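Side-chain contacts in Rho-class glutathione S-transferase (Laternula elliptica, PDB 3QAV), which probably catalyses the transfer of glutathione to electrophilic compounds, as a dimeric glutathione S-transferase of a class specific to shellfish: residues P109-T112 against T113-A116; K117-Q120 against R121-E124; F181-A184 against D185-F189. One frame throughout, in Å; residues are numbered along the deposited sequence.

Contact 1: residues P109-T112 against T113-A116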
loop_
_atom_site.group_PDB
_atom_site.type_symbol
_atom_site.label_atom_id
_atom_site.label_comp_id
_atom_site.label_asym_id
_atom_site.label_seq_id
_atom_site.Cartn_x
_atom_site.Cartn_y
_atom_site.Cartn_z
ATOM N N PRO A 109 18.061 -9.206 0.538
ATOM C CA PRO A 109 19.126 -10.126 0.948
ATOM C C PRO A 109 18.559 -11.536 0.771
ATOM O O PRO A 109 17.398 -11.683 0.396
ATOM C CB PRO A 109 19.354 -9.754 2.410
ATOM C CG PRO A 109 17.998 -9.288 2.850
ATOM C CD PRO A 109 17.567 -8.433 1.690
ATOM N N SER A 110 19.347 -12.567 1.043
ATOM C CA SER A 110 18.851 -13.935 0.855
ATOM C C SER A 110 18.151 -14.528 2.076
ATOM O O SER A 110 17.213 -15.314 1.943
ATOM C CB SER A 110 19.995 -14.861 0.415
ATOM O OG SER A 110 21.003 -14.959 1.410
ATOM N N ASP A 111 18.594 -14.146 3.266
ATOM C CA ASP A 111 17.993 -14.671 4.482
ATOM C C ASP A 111 16.541 -14.220 4.613
ATOM O O ASP A 111 16.242 -13.022 4.688
ATOM C CB ASP A 111 18.812 -14.230 5.698
ATOM C CG ASP A 111 18.308 -14.827 6.999
ATOM O OD1 ASP A 111 19.107 -14.910 7.953
ATOM O OD2 ASP A 111 17.120 -15.202 7.082
ATOM N N THR A 112 15.650 -15.208 4.642
ATOM C CA THR A 112 14.214 -15.003 4.753
ATOM C C THR A 112 13.828 -14.120 5.930
ATOM O O THR A 112 12.916 -13.303 5.833
ATOM C CB THR A 112 13.492 -16.362 4.886
ATOM O OG1 THR A 112 13.658 -17.104 3.671
ATOM C CG2 THR A 112 12.017 -16.164 5.150
ATOM N N THR A 113 14.513 -14.297 7.050
ATOM C CA THR A 113 14.228 -13.500 8.230
ATOM C C THR A 113 14.565 -12.035 7.983
ATOM O O THR A 113 13.791 -11.150 8.333
ATOM C CB THR A 113 15.015 -14.022 9.440
ATOM O OG1 THR A 113 14.515 -15.318 9.793
ATOM C CG2 THR A 113 14.873 -13.073 10.626
ATOM N N ILE A 114 15.712 -11.779 7.367
ATOM C CA ILE A 114 16.117 -10.412 7.083
ATOM C C ILE A 114 15.216 -9.805 6.001
ATOM O O ILE A 114 14.869 -8.625 6.070
ATOM C CB ILE A 114 17.593 -10.343 6.640
ATOM C CG1 ILE A 114 18.488 -10.967 7.722
ATOM C CG2 ILE A 114 18.003 -8.884 6.420
ATOM C CD1 ILE A 114 19.975 -10.940 7.389
ATOM N N ARG A 115 14.827 -10.617 5.020
ATOM C CA ARG A 115 13.948 -10.157 3.946
ATOM C C ARG A 115 12.629 -9.675 4.536
ATOM O O ARG A 115 12.035 -8.707 4.055
ATOM C CB ARG A 115 13.656 -11.287 2.954
ATOM C CG ARG A 115 14.828 -11.717 2.097
ATOM C CD ARG A 115 14.485 -12.992 1.330
ATOM N NE ARG A 115 13.465 -12.756 0.314
ATOM C CZ ARG A 115 13.729 -12.390 -0.935
ATOM N NH1 ARG A 115 12.737 -12.190 -1.791
ATOM N NH2 ARG A 115 14.988 -12.247 -1.335
ATOM N N ALA A 116 12.178 -10.364 5.577
ATOM C CA ALA A 116 10.933 -10.009 6.242
ATOM C C ALA A 116 11.004 -8.569 6.755
ATOM O O ALA A 116 10.027 -7.821 6.675
ATOM C CB ALA A 116 10.659 -10.973 7.393
#
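Asp111 turns CG trans to its backbone nitrogen (chi1 -176°), which lays the carboxylate beside Thr113, the two side chains pointing the same way; in Arg115, a bend at chi3 (68°) turns the guanidinium back toward Pro109. Asp111 is the N-cap of helix 112-124. Its OD2 accepts from Thr113 N at 2.8 Å, with the donor on the anti side and 33° out of the carboxylate plane. Its carbonyl takes the first-turn bond, Arg115 N to Asp111 O, at 2.8 Å.

The Arg115 chain passes over the carbonyls of the entering loop: CG lies 3.1 Å from Pro109 O, and NH2 then donates to that same oxygen at 3.0 Å, somewhat tilted from the guanidinium plane. Ile114 spreads its two branches over the loop: CG2 lies 3.6 Å from Pro109 CG, and CG1 lies 3.9 Å from Asp111 CB, the Asp111 and Ile114 side chains crossing at about a right angle.

NE of Arg115 forms a salt bridge with Glu100 of the second subunit. The guanidinium therefore ties a loop carbonyl to the dimer interface, while the Asp111 carboxylate, set at the helix start, would be favoured by the helix dipole.

Contact 2: residues K117-Q120 against R121-E124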
loop_
_atom_site.group_PDB
_atom_site.type_symbol
_atom_site.label_atom_id
_atom_site.label_comp_id
_atom_site.label_asym_id
_atom_site.label_seq_id
_atom_site.Cartn_x
_atom_site.Cartn_y
_atom_site.Cartn_z
ATOM N N LYS A 117 12.159 -8.176 7.276
ATOM C CA LYS A 117 12.314 -6.814 7.774
ATOM C C LYS A 117 12.333 -5.802 6.622
ATOM O O LYS A 117 11.851 -4.681 6.782
ATOM C CB LYS A 117 13.585 -6.685 8.618
ATOM C CG LYS A 117 13.951 -5.249 8.971
ATOM C CD LYS A 117 12.833 -4.541 9.718
ATOM C CE LYS A 117 12.608 -5.171 11.083
ATOM N NZ LYS A 117 13.868 -5.161 11.878
ATOM N N VAL A 118 12.885 -6.191 5.470
ATOM C CA VAL A 118 12.913 -5.299 4.308
ATOM C C VAL A 118 11.463 -5.057 3.864
ATOM O O VAL A 118 11.054 -3.916 3.657
ATOM C CB VAL A 118 13.740 -5.901 3.136
ATOM C CG1 VAL A 118 13.593 -5.040 1.887
ATOM C CG2 VAL A 118 15.228 -5.982 3.532
ATOM N N TYR A 119 10.690 -6.136 3.734
ATOM C CA TYR A 119 9.276 -6.039 3.364
ATOM C C TYR A 119 8.558 -5.164 4.403
ATOM O O TYR A 119 7.770 -4.295 4.052
ATOM C CB TYR A 119 8.628 -7.432 3.342
ATOM C CG TYR A 119 8.929 -8.284 2.114
ATOM C CD1 TYR A 119 9.344 -9.611 2.248
ATOM C CD2 TYR A 119 8.734 -7.785 0.821
ATOM C CE1 TYR A 119 9.557 -10.425 1.129
ATOM C CE2 TYR A 119 8.938 -8.594 -0.313
ATOM C CZ TYR A 119 9.348 -9.909 -0.148
ATOM O OH TYR A 119 9.543 -10.708 -1.254
ATOM N N GLN A 120 8.832 -5.388 5.683
ATOM C CA GLN A 120 8.192 -4.581 6.721
ATOM C C GLN A 120 8.417 -3.085 6.474
ATOM O O GLN A 120 7.459 -2.304 6.435
ATOM C CB GLN A 120 8.724 -4.956 8.113
ATOM C CG GLN A 120 8.382 -3.943 9.214
ATOM C CD GLN A 120 6.895 -3.888 9.573
ATOM O OE1 GLN A 120 6.405 -2.881 10.105
ATOM N NE2 GLN A 120 6.180 -4.973 9.305
ATOM N N ARG A 121 9.673 -2.686 6.302
ATOM C CA ARG A 121 9.985 -1.273 6.071
ATOM C C ARG A 121 9.338 -0.733 4.786
ATOM O O ARG A 121 8.773 0.353 4.790
ATOM C CB ARG A 121 11.501 -1.071 6.038
ATOM C CG ARG A 121 12.195 -1.363 7.378
ATOM C CD ARG A 121 11.958 -0.252 8.406
ATOM N NE ARG A 121 10.798 -0.468 9.266
ATOM C CZ ARG A 121 10.837 -1.036 10.470
ATOM N NH1 ARG A 121 9.714 -1.180 11.173
ATOM N NH2 ARG A 121 11.991 -1.456 10.979
ATOM N N MET A 122 9.415 -1.497 3.698
ATOM C CA MET A 122 8.817 -1.094 2.426
ATOM C C MET A 122 7.362 -0.637 2.562
ATOM O O MET A 122 7.018 0.507 2.254
ATOM C CB MET A 122 8.834 -2.259 1.429
ATOM C CG MET A 122 10.167 -2.575 0.808
ATOM S SD MET A 122 10.095 -4.189 -0.003
ATOM C CE MET A 122 8.770 -3.931 -1.176
ATOM N N PHE A 123 6.515 -1.553 3.016
ATOM C CA PHE A 123 5.087 -1.293 3.160
ATOM C C PHE A 123 4.710 -0.330 4.280
ATOM O O PHE A 123 3.668 0.313 4.220
ATOM C CB PHE A 123 4.358 -2.639 3.282
ATOM C CG PHE A 123 4.617 -3.553 2.097
ATOM C CD1 PHE A 123 5.308 -4.750 2.250
ATOM C CD2 PHE A 123 4.234 -3.166 0.814
ATOM C CE1 PHE A 123 5.622 -5.547 1.143
ATOM C CE2 PHE A 123 4.541 -3.950 -0.296
ATOM C CZ PHE A 123 5.239 -5.145 -0.134
ATOM N N GLU A 124 5.562 -0.210 5.289
ATOM C CA GLU A 124 5.284 0.719 6.377
ATOM C C GLU A 124 5.443 2.167 5.887
ATOM O O GLU A 124 4.867 3.095 6.469
ATOM C CB GLU A 124 6.229 0.455 7.553
ATOM C CG GLU A 124 5.943 1.299 8.792
ATOM C CD GLU A 124 6.887 0.975 9.935
ATOM O OE1 GLU A 124 7.592 -0.049 9.846
ATOM O OE2 GLU A 124 6.913 1.735 10.927
#
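Arg121 lies alongside Lys117 on helix 112-124, pointing the same way, and crosses Gln120 at a slant. Its backbone N donates to Lys117 O at 3.0 Å, the regular helical bond, and its CB faces that same Lys117 O. CG comes within 3.4 Å of Lys117 O and also rests near Lys117 CD. Bends at chi2 (-75°) and chi3 (92°) then lay the guanidinium against the aliphatic parts of both neighbours: Gln120 CG lies over one face, 3.6 Å from NH1, and Lys117 CD is 3.4 Å from NH2. Lys117 NZ remains 4.2 Å from Arg121 NH2, a like-charged approach.

At the tip, NE and NH1 grip one atom, Glu124 OE1, side-on and in the guanidinium plane. The bond from NH1, at 2.7 Å, uses the syn lone pair of OE1; the one from NE, at 3.3 Å, comes from above the carboxylate plane. Two bonds to a single oxygen should limit rotation of the guanidinium. On another side of the helix, Met122 SD makes an oblique Met-aromatic contact with the Tyr119 ring, 5.1 Å from its centroid.

Glu124 OE2 bonds Tyr168 OH of helix 148-172 and pairs with Arg75 of the second subunit, while Tyr168 also makes a cation-pi contact with Arg121. Helix 183-197 packs against Arg121 and Met122, and helix 91-101 against Tyr119 and Phe123.

Contact 3: residues F181-A184 against D185-F189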
loop_
_atom_site.group_PDB
_atom_site.type_symbol
_atom_site.label_atom_id
_atom_site.label_comp_id
_atom_site.label_asym_id
_atom_site.label_seq_id
_atom_site.Cartn_x
_atom_site.Cartn_y
_atom_site.Cartn_z
ATOM N N PHE A 181 21.835 -1.158 1.199
ATOM C CA PHE A 181 20.770 -0.563 0.402
ATOM C C PHE A 181 19.853 -1.721 -0.032
ATOM O O PHE A 181 20.336 -2.774 -0.444
ATOM C CB PHE A 181 21.384 0.117 -0.826
ATOM C CG PHE A 181 20.374 0.634 -1.808
ATOM C CD1 PHE A 181 19.918 1.947 -1.730
ATOM C CD2 PHE A 181 19.885 -0.192 -2.822
ATOM C CE1 PHE A 181 18.985 2.437 -2.653
ATOM C CE2 PHE A 181 18.954 0.283 -3.746
ATOM C CZ PHE A 181 18.502 1.602 -3.663
ATOM N N THR A 182 18.539 -1.534 0.076
ATOM C CA THR A 182 17.587 -2.579 -0.305
ATOM C C THR A 182 16.317 -1.959 -0.875
ATOM O O THR A 182 16.195 -0.738 -0.944
ATOM C CB THR A 182 17.183 -3.449 0.905
ATOM O OG1 THR A 182 16.480 -2.641 1.859
ATOM C CG2 THR A 182 18.415 -4.049 1.572
ATOM N N MET A 183 15.369 -2.804 -1.266
ATOM C CA MET A 183 14.108 -2.323 -1.827
ATOM C C MET A 183 13.438 -1.330 -0.881
ATOM O O MET A 183 12.752 -0.423 -1.328
ATOM C CB MET A 183 13.148 -3.492 -2.097
ATOM C CG MET A 183 11.895 -3.090 -2.874
ATOM S SD MET A 183 12.265 -2.504 -4.549
ATOM C CE MET A 183 12.487 -4.053 -5.413
ATOM N N ALA A 184 13.642 -1.503 0.424
ATOM C CA ALA A 184 13.045 -0.609 1.415
ATOM C C ALA A 184 13.473 0.844 1.210
ATOM O O ALA A 184 12.670 1.766 1.394
ATOM C CB ALA A 184 13.412 -1.058 2.824
ATOM N N ASP A 185 14.735 1.053 0.837
ATOM C CA ASP A 185 15.225 2.409 0.610
ATOM C C ASP A 185 14.626 3.010 -0.657
ATOM O O ASP A 185 14.491 4.228 -0.780
ATOM C CB ASP A 185 16.747 2.410 0.531
ATOM C CG ASP A 185 17.379 1.987 1.837
ATOM O OD1 ASP A 185 17.831 0.825 1.935
ATOM O OD2 ASP A 185 17.398 2.820 2.772
ATOM N N VAL A 186 14.262 2.147 -1.591
ATOM C CA VAL A 186 13.657 2.585 -2.842
ATOM C C VAL A 186 12.299 3.218 -2.519
ATOM O O VAL A 186 11.890 4.210 -3.131
ATOM C CB VAL A 186 13.433 1.380 -3.787
ATOM C CG1 VAL A 186 12.478 1.756 -4.895
ATOM C CG2 VAL A 186 14.761 0.915 -4.355
ATOM N N PHE A 187 11.605 2.630 -1.553
ATOM C CA PHE A 187 10.293 3.126 -1.157
ATOM C C PHE A 187 10.405 4.319 -0.224
ATOM O O PHE A 187 9.653 5.282 -0.327
ATOM C CB PHE A 187 9.499 2.023 -0.436
ATOM C CG PHE A 187 8.956 0.951 -1.346
ATOM C CD1 PHE A 187 9.784 0.277 -2.232
ATOM C CD2 PHE A 187 7.604 0.607 -1.302
ATOM C CE1 PHE A 187 9.278 -0.725 -3.065
ATOM C CE2 PHE A 187 7.090 -0.391 -2.127
ATOM C CZ PHE A 187 7.930 -1.057 -3.010
ATOM N N PHE A 188 11.360 4.249 0.690
ATOM C CA PHE A 188 11.528 5.291 1.699
ATOM C C PHE A 188 12.091 6.628 1.240
ATOM O O PHE A 188 11.466 7.663 1.420
ATOM C CB PHE A 188 12.397 4.745 2.835
ATOM C CG PHE A 188 12.548 5.686 3.992
ATOM C CD1 PHE A 188 11.433 6.120 4.702
ATOM C CD2 PHE A 188 13.805 6.124 4.386
ATOM C CE1 PHE A 188 11.570 6.977 5.791
ATOM C CE2 PHE A 188 13.950 6.983 5.475
ATOM C CZ PHE A 188 12.833 7.407 6.175
ATOM N N PHE A 189 13.279 6.598 0.651
ATOM C CA PHE A 189 13.945 7.816 0.216
ATOM C C PHE A 189 13.103 8.821 -0.569
ATOM O O PHE A 189 13.077 10.003 -0.231
ATOM C CB PHE A 189 15.189 7.471 -0.593
ATOM C CG PHE A 189 15.879 8.669 -1.144
ATOM C CD1 PHE A 189 16.664 9.471 -0.323
ATOM C CD2 PHE A 189 15.697 9.033 -2.477
ATOM C CE1 PHE A 189 17.256 10.622 -0.824
ATOM C CE2 PHE A 189 16.279 10.173 -2.980
ATOM C CZ PHE A 189 17.061 10.972 -2.154
HETATM O O HOH W 1 17.958 -1.273 3.848
#
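Phe181 and Asp185 run antiparallel, side by side, with ring and carboxylate planes only 18° apart. The ring runs alongside the aspartate stem, CE1 being 3.9 Å from Asp185 CB, and its CZ end reaches Val186 CG2, also at 3.9 Å, where the two side chains meet at a slant.

Asp185 and Thr182 face each other across the start of helix 183-197. Asp185 OD1 accepts from Thr182 N at 3.1 Å through its anti lone pair, and Asp185 N donates to Thr182 O. Thr182 OG1, held between its own N and carbonyl carbon (chi1 64°), caps Ala184 N with a weak bond of 3.4 Å. A water joins the two side chains, accepting from Thr182 OG1 at 2.8 Å and donating to Asp185 OD1 at 2.8 Å. Asp185 OD2 is bonded by Tyr212 OH and Val176 N, so both oxygens of this buried carboxylate have partners.

Met183 folds obliquely against Phe187: Met183 CG touches Phe187 CE1 at 3.5 Å, and SD stands at the ring edge, 81° off the normal, in a Met-aromatic contact.

Thr182 and Asp185 thus form a capping box, and the packing of Phe181 on Val186, the residue before the N-cap against the fourth one after it, fits a hydrophobic staple. This pairing at the start of a core helix is a hallmark of the C-terminal domain of glutathione S-transferases.

How the contacts relate
From the N terminus, the chain leaves the loop after helix 91-101 and enters helix 112-124 through contact 1; contact 2 continues on the same helix, and the two touch through Pro109 CD and Val118 CG2, 3.9 Å apart. Contact 3 follows much later, at the start of helix 183-197. All three are local turns in series, so none nests within or crosses another. Contacts 2 and 3 nevertheless meet in space: Met122 CE packs on Phe187 CZ at 3.5 Å, and Arg121 CB on Ala184 CB at 3.7 Å, joining the two helices. Contacts 1 and 2 also reach the second subunit, whereas no other chain of the assembly touches contact 3.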